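Local coordinates for natterin-like protein (Lethenteron camtschaticum, PDB 6IUL), which probably acts as a pore-forming cytotoxin of the immune system, joining a jacalin-like lectin domain, presumably for sugar recognition, to an aerolysin-type pore-forming domain, at residues A[125-130]-A[136-141]; A[167-172]-A[302-307]; A[196-201]-A[216-221]. All coordinates share one frame; numbering follows the deposited sequence.

Interaction 1. Residues A[125-130]-A[136-141]; sequences LGVQGR and DSMGFI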
loop_
_atom_site.group_PDB
_atom_site.type_symbol
_atom_site.label_atom_id
_atom_site.label_comp_id
_atom_site.label_asym_id
_atom_site.label_seq_id
_atom_site.Cartn_x
_atom_site.Cartn_y
_atom_site.Cartn_z
ATOM N N LEU A 125 -21.136 -9.985 -17.373
ATOM C CA LEU A 125 -21.508 -8.650 -17.834
ATOM C C LEU A 125 -23.011 -8.466 -17.977
ATOM O O LEU A 125 -23.468 -7.349 -18.253
ATOM C CB LEU A 125 -20.875 -8.342 -19.187
ATOM C CG LEU A 125 -19.354 -8.142 -19.251
ATOM C CD1 LEU A 125 -18.888 -8.162 -20.685
ATOM C CD2 LEU A 125 -18.957 -6.868 -18.534
ATOM N N GLY A 126 -23.799 -9.517 -17.801
ATOM C CA GLY A 126 -25.251 -9.401 -17.919
ATOM C C GLY A 126 -25.847 -10.666 -18.550
ATOM O O GLY A 126 -25.257 -11.774 -18.476
ATOM N N VAL A 127 -26.998 -10.510 -19.208
ATOM C CA VAL A 127 -27.728 -11.643 -19.801
ATOM C C VAL A 127 -28.236 -11.349 -21.188
ATOM O O VAL A 127 -28.339 -10.211 -21.577
ATOM C CB VAL A 127 -28.946 -12.039 -18.961
ATOM C CG1 VAL A 127 -28.504 -12.508 -17.584
ATOM C CG2 VAL A 127 -29.922 -10.863 -18.853
ATOM N N GLN A 128 -28.562 -12.400 -21.923
ATOM C CA GLN A 128 -29.084 -12.238 -23.256
ATOM C C GLN A 128 -29.921 -13.438 -23.568
ATOM O O GLN A 128 -29.572 -14.573 -23.202
ATOM C CB GLN A 128 -27.936 -12.132 -24.283
ATOM C CG GLN A 128 -28.379 -11.844 -25.724
ATOM C CD GLN A 128 -27.218 -11.331 -26.601
ATOM O OE1 GLN A 128 -26.507 -10.409 -26.217
ATOM N NE2 GLN A 128 -27.026 -11.959 -27.758
ATOM N N GLY A 129 -31.035 -13.224 -24.251
ATOM C CA GLY A 129 -31.887 -14.327 -24.609
ATOM C C GLY A 129 -33.176 -13.916 -25.293
ATOM O O GLY A 129 -33.205 -12.930 -26.038
ATOM N N ARG A 130 -34.230 -14.705 -25.072
ATOM C CA ARG A 130 -35.545 -14.380 -25.619
ATOM C C ARG A 130 -36.614 -14.628 -24.565
ATOM O O ARG A 130 -36.577 -15.633 -23.853
ATOM C CB ARG A 130 -35.854 -15.208 -26.870
ATOM C CG ARG A 130 -35.027 -14.880 -28.085
ATOM C CD ARG A 130 -35.356 -15.819 -29.240
ATOM N NE ARG A 130 -34.679 -15.366 -30.458
ATOM C CZ ARG A 130 -35.037 -14.267 -31.153
ATOM N NH1 ARG A 130 -34.361 -13.928 -32.258
ATOM N NH2 ARG A 130 -36.085 -13.496 -30.773
ATOM N N ASP A 136 -38.159 -17.683 -22.500
ATOM C CA ASP A 136 -38.040 -18.735 -23.510
ATOM C C ASP A 136 -36.628 -19.298 -23.622
ATOM O O ASP A 136 -36.434 -20.495 -23.763
ATOM C CB ASP A 136 -38.467 -18.172 -24.864
ATOM C CG ASP A 136 -39.947 -17.823 -24.914
ATOM O OD1 ASP A 136 -40.275 -16.668 -24.527
ATOM O OD2 ASP A 136 -40.741 -18.710 -25.364
ATOM N N SER A 137 -35.644 -18.409 -23.567
ATOM C CA SER A 137 -34.260 -18.812 -23.546
ATOM C C SER A 137 -33.399 -17.740 -22.917
ATOM O O SER A 137 -33.718 -16.557 -22.935
ATOM C CB SER A 137 -33.804 -19.169 -24.973
ATOM O OG SER A 137 -33.893 -18.034 -25.782
ATOM N N MET A 138 -32.297 -18.146 -22.320
ATOM C CA MET A 138 -31.356 -17.156 -21.773
ATOM C C MET A 138 -29.977 -17.739 -21.605
ATOM O O MET A 138 -29.820 -18.972 -21.424
ATOM C CB MET A 138 -31.824 -16.633 -20.432
ATOM C CG MET A 138 -31.274 -15.264 -20.074
ATOM S SD MET A 138 -31.696 -14.716 -18.414
ATOM C CE MET A 138 -33.342 -14.121 -18.593
ATOM N N GLY A 139 -28.975 -16.836 -21.657
ATOM C CA GLY A 139 -27.637 -17.180 -21.259
ATOM C C GLY A 139 -26.987 -16.008 -20.556
ATOM O O GLY A 139 -27.474 -14.872 -20.598
ATOM N N PHE A 140 -25.876 -16.285 -19.900
ATOM C CA PHE A 140 -25.104 -15.247 -19.189
ATOM C C PHE A 140 -23.884 -14.835 -20.013
ATOM O O PHE A 140 -23.144 -15.684 -20.525
ATOM C CB PHE A 140 -24.675 -15.762 -17.823
ATOM C CG PHE A 140 -25.825 -15.933 -16.839
ATOM C CD1 PHE A 140 -26.673 -17.009 -16.924
ATOM C CD2 PHE A 140 -26.024 -15.038 -15.812
ATOM C CE1 PHE A 140 -27.726 -17.184 -16.042
ATOM C CE2 PHE A 140 -27.085 -15.195 -14.915
ATOM C CZ PHE A 140 -27.931 -16.267 -15.027
ATOM N N ILE A 141 -23.704 -13.534 -20.163
ATOM C CA ILE A 141 -22.568 -12.980 -20.870
ATOM C C ILE A 141 -21.372 -12.925 -19.940
ATOM O O ILE A 141 -21.412 -12.233 -18.952
ATOM C CB ILE A 141 -22.832 -11.551 -21.360
ATOM C CG1 ILE A 141 -24.034 -11.542 -22.294
ATOM C CG2 ILE A 141 -21.654 -11.028 -22.180
ATOM C CD1 ILE A 141 -24.571 -10.163 -22.597
#
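Val127 and Phe140 stand side by side on adjacent antiparallel strands, a non-hydrogen-bonded pair whose side chains leave the same face of the sheet. Val127 CG1 lies over the face of the Phe140 ring, 4.3 Å from its centroid and 25° off the normal, a CH-pi contact. Met138 joins them: its SD packs on Val127 at 3.9 Å from CB. Together these three side chains form a greasy surface that meets Val45, Val47, Leu78 and Leu80 of the other two sheets.

Ile141 leaves from the opposite face, with Gln128, Arg130 and Ser137, and can be followed outward. Its CB sits 3.8 Å from Gly126 O. There the two branches part: CG2 turns to Leu125, 4.1 Å from its CB, while CG1, anti to the carbonyl carbon (chi1 -59°), stays over Gly126 O and sends the methyl along the partner strand. The tip, CD1, comes to rest 3.9 Å from Val127 O, with Gln128 OE1, hydrogen-bonded to Ser20, 4.1 Å from that methyl.

Six backbone hydrogen bonds lace the strands, beginning with Leu125 N to Ile141 O. Gly129, without a side chain, lies against Met138 with the two CA atoms 4.0 Å apart. Near the turn, Arg130 N reaches Ser137 O at 2.9 Å and Ser137 N is bonded back to Arg130 O; here a classic bulge sets Asp136 and Ser137 opposite the single residue Arg130.

Flanked by strands 17-22 and 6-12, this hairpin supplies the two middle strands of one four-stranded sheet. With the two other antiparallel sheets of four strands, it builds the three-sided beta prism of jacalin-like lectins.

Interaction 2. Residues A[167-172]-A[302-307]; sequences QMEEIK and LTYTKM
Ile171 and Met307 mark the nearest approach of two backbones that are not paired with each other, their CA atoms 8.9 Å apart. Strand 260-285 mediates: its Ile268 and Ala266 hydrogen-bond to the backbone of 167-172, while its Gly269 N is bonded to the hydroxyl of Thr305. The setting is the long, curled beta sheet of the aerolysin-type pore-forming domain, and it is locally distorted where strand 166-178 bulges and two successive residues, Ile171 and Lys172, lie opposite Ala266.

With the main chains so far apart, side chains have to span the distance. Met307 is extended beyond CG, and its terminal methyl CE meets Ile171 CD1 at 3.6 Å, the two side chains crossing nearly at right angles. The same isoleucine methyl is also 4.0 Å from Met307 SD and 3.9 Å from Met307 CG, so this one methyl lies against the methionine chain from CG to CE. Ile171 is further packed by Phe74 of the second subunit, and Met307 by Leu250 and Lys192.

The other end is polar. Glu169, its chain straight beyond CG (chi2 175°), brings OE2 to the edge of the Tyr304 ring, 3.9 Å from CE2, with the carboxylate turned 76° out of the ring plane. Carboxylate and phenol are linked through a single water: it donates to Glu169 OE2 at 2.6 Å, lies in the plane of the Tyr304 ring at its edge, and is hydrogen-bonded to Tyr304 OH at 2.8 Å.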
loop_
_atom_site.group_PDB
_atom_site.type_symbol
_atom_site.label_atom_id
_atom_site.label_comp_id
_atom_site.label_asym_id
_atom_site.label_seq_id
_atom_site.Cartn_x
_atom_site.Cartn_y
_atom_site.Cartn_z
ATOM N N GLN A 167 2.816 24.762 -0.385
ATOM C CA GLN A 167 2.997 25.246 0.981
ATOM C C GLN A 167 4.410 24.863 1.477
ATOM O O GLN A 167 4.805 23.679 1.425
ATOM C CB GLN A 167 1.965 24.656 1.976
ATOM C CG GLN A 167 0.467 25.025 1.817
ATOM C CD GLN A 167 0.124 26.538 1.780
ATOM O OE1 GLN A 167 -1.045 26.895 1.799
ATOM N NE2 GLN A 167 1.123 27.409 1.664
ATOM N N MET A 168 5.127 25.872 1.981
ATOM C CA MET A 168 6.484 25.728 2.484
ATOM C C MET A 168 6.466 25.387 3.960
ATOM O O MET A 168 5.663 25.924 4.728
ATOM C CB MET A 168 7.269 27.030 2.246
ATOM C CG MET A 168 7.405 27.421 0.779
ATOM S SD MET A 168 8.136 26.142 -0.297
ATOM C CE MET A 168 8.500 27.156 -1.750
ATOM N N GLU A 169 7.329 24.449 4.343
ATOM C CA GLU A 169 7.489 24.036 5.706
ATOM C C GLU A 169 8.992 24.140 6.009
ATOM O O GLU A 169 9.829 23.726 5.192
ATOM C CB GLU A 169 7.131 22.552 5.929
ATOM C CG GLU A 169 6.054 21.935 5.093
ATOM C CD GLU A 169 5.915 20.435 5.364
ATOM O OE1 GLU A 169 6.726 19.861 6.109
ATOM O OE2 GLU A 169 4.954 19.850 4.843
ATOM N N GLU A 170 9.312 24.600 7.199
ATOM C CA GLU A 170 10.679 24.666 7.655
ATOM C C GLU A 170 11.091 23.284 8.175
ATOM O O GLU A 170 10.338 22.561 8.789
ATOM C CB GLU A 170 10.825 25.692 8.749
ATOM C CG GLU A 170 10.716 27.150 8.321
ATOM C CD GLU A 170 11.064 28.118 9.493
ATOM O OE1 GLU A 170 11.211 29.335 9.216
ATOM O OE2 GLU A 170 11.193 27.677 10.695
ATOM N N ILE A 171 12.305 22.897 7.889
ATOM C CA ILE A 171 12.784 21.609 8.320
ATOM C C ILE A 171 13.879 21.783 9.375
ATOM O O ILE A 171 13.956 21.023 10.359
ATOM C CB ILE A 171 13.369 20.844 7.128
ATOM C CG1 ILE A 171 12.268 20.555 6.125
ATOM C CG2 ILE A 171 14.057 19.534 7.594
ATOM C CD1 ILE A 171 12.794 20.122 4.781
ATOM N N LYS A 172 14.770 22.737 9.171
ATOM C CA LYS A 172 15.932 22.831 10.082
ATOM C C LYS A 172 16.497 24.227 10.103
ATOM O O LYS A 172 16.533 24.924 9.044
ATOM C CB LYS A 172 17.019 21.841 9.652
ATOM C CG LYS A 172 18.308 21.914 10.492
ATOM C CD LYS A 172 19.313 20.834 10.109
ATOM C CE LYS A 172 20.574 20.917 10.980
ATOM N NZ LYS A 172 21.562 19.868 10.658
ATOM N N LEU A 302 -0.441 13.745 -3.329
ATOM C CA LEU A 302 0.385 14.547 -2.465
ATOM C C LEU A 302 1.803 14.458 -3.006
ATOM O O LEU A 302 2.321 13.359 -3.254
ATOM C CB LEU A 302 0.335 14.030 -1.035
ATOM C CG LEU A 302 1.236 14.787 -0.025
ATOM C CD1 LEU A 302 0.827 16.252 0.043
ATOM C CD2 LEU A 302 1.116 14.205 1.379
ATOM N N THR A 303 2.417 15.605 -3.254
ATOM C CA THR A 303 3.779 15.622 -3.748
ATOM C C THR A 303 4.604 16.688 -3.016
ATOM O O THR A 303 4.049 17.546 -2.298
ATOM C CB THR A 303 3.820 15.857 -5.259
ATOM O OG1 THR A 303 5.124 15.528 -5.752
ATOM C CG2 THR A 303 3.491 17.302 -5.627
ATOM N N TYR A 304 5.916 16.605 -3.185
ATOM C CA TYR A 304 6.848 17.526 -2.554
ATOM C C TYR A 304 7.854 18.007 -3.582
ATOM O O TYR A 304 8.184 17.279 -4.515
ATOM C CB TYR A 304 7.594 16.891 -1.387
ATOM C CG TYR A 304 6.786 16.638 -0.150
ATOM C CD1 TYR A 304 6.014 15.472 -0.010
ATOM C CD2 TYR A 304 6.817 17.531 0.917
ATOM C CE1 TYR A 304 5.287 15.221 1.140
ATOM C CE2 TYR A 304 6.090 17.292 2.081
ATOM C CZ TYR A 304 5.319 16.138 2.177
ATOM O OH TYR A 304 4.592 15.926 3.333
ATOM N N THR A 305 8.343 19.241 -3.395
ATOM C CA THR A 305 9.475 19.736 -4.184
ATOM C C THR A 305 10.778 19.205 -3.587
ATOM O O THR A 305 10.792 18.505 -2.575
ATOM C CB THR A 305 9.546 21.282 -4.144
ATOM O OG1 THR A 305 9.773 21.706 -2.802
ATOM C CG2 THR A 305 8.235 21.880 -4.573
ATOM N N LYS A 306 11.879 19.576 -4.203
ATOM C CA LYS A 306 13.224 19.354 -3.616
ATOM C C LYS A 306 13.410 20.268 -2.409
ATOM O O LYS A 306 12.798 21.340 -2.334
ATOM C CB LYS A 306 14.347 19.608 -4.651
ATOM C CG LYS A 306 14.572 18.467 -5.681
ATOM C CD LYS A 306 14.128 17.124 -5.084
ATOM C CE LYS A 306 14.352 15.878 -5.922
ATOM N NZ LYS A 306 15.767 15.442 -5.892
ATOM N N MET A 307 14.213 19.834 -1.440
ATOM C CA MET A 307 14.624 20.663 -0.350
ATOM C C MET A 307 15.446 21.837 -0.850
ATOM O O MET A 307 16.304 21.661 -1.670
ATOM C CB MET A 307 15.474 19.894 0.658
ATOM C CG MET A 307 14.677 18.975 1.528
ATOM S SD MET A 307 15.701 18.248 2.795
ATOM C CE MET A 307 14.464 17.206 3.446
HETATM O O HOH W 1 5.035 17.378 5.651
#

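Interaction 3. Residues A[196-201]-A[216-221]; sequences KKSSWS and AGIPEV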
loop_
_atom_site.group_PDB
_atom_site.type_symbol
_atom_site.label_atom_id
_atom_site.label_comp_id
_atom_site.label_asym_id
_atom_site.label_seq_id
_atom_site.Cartn_x
_atom_site.Cartn_y
_atom_site.Cartn_z
ATOM N N LYS A 196 4.971 10.590 -0.431
ATOM C CA LYS A 196 4.203 10.966 -1.634
ATOM C C LYS A 196 2.991 10.038 -1.801
ATOM O O LYS A 196 3.061 8.873 -1.434
ATOM C CB LYS A 196 5.072 10.899 -2.875
ATOM C CG LYS A 196 6.162 11.961 -2.963
ATOM C CD LYS A 196 7.053 11.734 -4.205
ATOM C CE LYS A 196 7.723 13.012 -4.659
ATOM N NZ LYS A 196 8.814 12.846 -5.670
ATOM N N LYS A 197 1.879 10.559 -2.312
ATOM C CA LYS A 197 0.667 9.758 -2.489
ATOM C C LYS A 197 0.040 9.970 -3.846
ATOM O O LYS A 197 0.053 11.093 -4.364
ATOM C CB LYS A 197 -0.344 10.063 -1.391
ATOM C CG LYS A 197 0.079 9.580 -0.019
ATOM C CD LYS A 197 -1.055 9.540 1.004
ATOM C CE LYS A 197 -0.673 8.534 2.098
ATOM N NZ LYS A 197 -1.646 8.411 3.208
ATOM N N SER A 198 -0.549 8.902 -4.381
ATOM C CA SER A 198 -1.266 8.910 -5.654
ATOM C C SER A 198 -2.564 8.087 -5.553
ATOM O O SER A 198 -2.581 6.978 -4.983
ATOM C CB SER A 198 -0.396 8.310 -6.739
ATOM O OG SER A 198 0.577 9.218 -7.206
ATOM N N SER A 199 -3.644 8.625 -6.105
ATOM C CA SER A 199 -4.953 7.978 -6.075
ATOM C C SER A 199 -5.784 8.348 -7.309
ATOM O O SER A 199 -6.074 9.518 -7.570
ATOM C CB SER A 199 -5.709 8.350 -4.825
ATOM O OG SER A 199 -7.042 7.850 -4.899
ATOM N N TRP A 200 -6.153 7.346 -8.094
ATOM C CA TRP A 200 -7.115 7.539 -9.177
ATOM C C TRP A 200 -8.433 6.888 -8.797
ATOM O O TRP A 200 -8.473 5.686 -8.540
ATOM C CB TRP A 200 -6.601 6.941 -10.450
ATOM C CG TRP A 200 -5.404 7.607 -11.061
ATOM C CD1 TRP A 200 -5.413 8.642 -11.967
ATOM C CD2 TRP A 200 -4.028 7.253 -10.876
ATOM N NE1 TRP A 200 -4.142 8.921 -12.364
ATOM C CE2 TRP A 200 -3.270 8.105 -11.689
ATOM C CE3 TRP A 200 -3.369 6.302 -10.090
ATOM C CZ2 TRP A 200 -1.878 8.048 -11.745
ATOM C CZ3 TRP A 200 -2.001 6.238 -10.127
ATOM C CH2 TRP A 200 -1.254 7.095 -10.975
ATOM N N SER A 201 -9.505 7.672 -8.766
ATOM C CA SER A 201 -10.803 7.192 -8.327
ATOM C C SER A 201 -11.323 6.125 -9.320
ATOM O O SER A 201 -11.045 6.171 -10.503
ATOM C CB SER A 201 -11.799 8.342 -8.178
ATOM O OG SER A 201 -12.089 8.901 -9.487
ATOM N N ALA A 216 0.908 5.023 -16.473
ATOM C CA ALA A 216 0.834 6.490 -16.509
ATOM C C ALA A 216 1.986 7.117 -15.764
ATOM O O ALA A 216 2.688 6.450 -15.006
ATOM C CB ALA A 216 -0.454 6.957 -15.869
ATOM N N GLY A 217 2.143 8.420 -15.943
ATOM C CA GLY A 217 3.072 9.173 -15.134
ATOM C C GLY A 217 2.356 9.811 -13.971
ATOM O O GLY A 217 1.151 9.947 -13.980
ATOM N N ILE A 218 3.105 10.260 -12.973
ATOM C CA ILE A 218 2.492 10.881 -11.797
ATOM C C ILE A 218 2.534 12.404 -11.932
ATOM O O ILE A 218 3.564 12.974 -12.315
ATOM C CB ILE A 218 3.213 10.402 -10.512
ATOM C CG1 ILE A 218 2.768 8.970 -10.174
ATOM C CG2 ILE A 218 2.936 11.325 -9.340
ATOM C CD1 ILE A 218 3.525 8.328 -9.032
ATOM N N PRO A 219 1.412 13.079 -11.637
ATOM C CA PRO A 219 1.403 14.540 -11.598
ATOM C C PRO A 219 2.376 15.077 -10.543
ATOM O O PRO A 219 2.393 14.618 -9.387
ATOM C CB PRO A 219 -0.044 14.885 -11.231
ATOM C CG PRO A 219 -0.817 13.712 -11.720
ATOM C CD PRO A 219 0.063 12.523 -11.492
ATOM N N GLU A 220 3.188 16.036 -10.968
ATOM C CA GLU A 220 4.233 16.600 -10.125
ATOM C C GLU A 220 4.179 18.110 -10.285
ATOM O O GLU A 220 3.587 18.654 -11.226
ATOM C CB GLU A 220 5.627 16.070 -10.548
ATOM C CG GLU A 220 5.869 14.594 -10.268
ATOM C CD GLU A 220 7.169 14.062 -10.859
ATOM O OE1 GLU A 220 7.891 14.826 -11.560
ATOM O OE2 GLU A 220 7.456 12.865 -10.623
ATOM N N VAL A 221 4.888 18.783 -9.396
ATOM C CA VAL A 221 5.037 20.213 -9.453
ATOM C C VAL A 221 6.395 20.558 -10.061
ATOM O O VAL A 221 7.360 19.853 -9.865
ATOM C CB VAL A 221 4.865 20.785 -8.051
ATOM C CG1 VAL A 221 5.528 22.140 -7.912
ATOM C CG2 VAL A 221 3.386 20.870 -7.706
#
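Trp200, Ile218 and Ser198 carry this contact between two strands that pass 8.5 Å apart at an angle of 126°, without a hydrogen bond between them. The indole comes in by its six-membered ring. CZ2 is directed at the backbone of Gly217, whose O lies near the ring plane at the edge, 4.2 Å from that carbon. Ala216 CB approaches the same atom obliquely, at 4.5 Å. The ring's position is fixed from outside the contact as well: NE1 is hydrogen-bonded to Tyr156 OH, and the ring of Tyr277 meets the indole edge-to-face.

Strand 212-223 forms a hairpin with 228-238, and here that hairpin is laid across strand 184-200 of the pore-forming domain. In aerolysin-family toxins a hairpin packed against the body of this domain swings out to build the membrane-spanning barrel, and the present one is a plausible counterpart.

Ser198 sets a hydroxyl against the aliphatic Ile218. Its OG is 3.6 Å from Ile218 CD1 and 3.8 Å from CG2, so the hydroxyl sits against both branches of the isoleucine, where a chi1 of -78° turns it away from its own carbonyl carbon. The same oxygen is hydrogen-bonded to Tyr299 OH, while the Tyr299 side chain packs against Ile218 and its ring meets the indole of Trp200 with the planes about 55° apart.

Along the chain interaction 1 comes first, closing within the lectin domain before the other two open; interaction 3 then falls between the two segments of interaction 2. Interactions 2 and 3 belong to the pore-forming domain, with centres about 17 Å apart, and they touch where strands 290-313 and 184-200 are neighbours: Leu302 N lies 2.9 Å from Lys197 O, a probable hydrogen bond. Interaction 1 is remote, its centre about 57 Å from that of interaction 2 and about 40 Å from that of interaction 3. Strand 135-155 nevertheless runs from the lectin hairpin to pair with 212-223, a continuous beta connection between the presumed sugar-recognising and pore-forming halves.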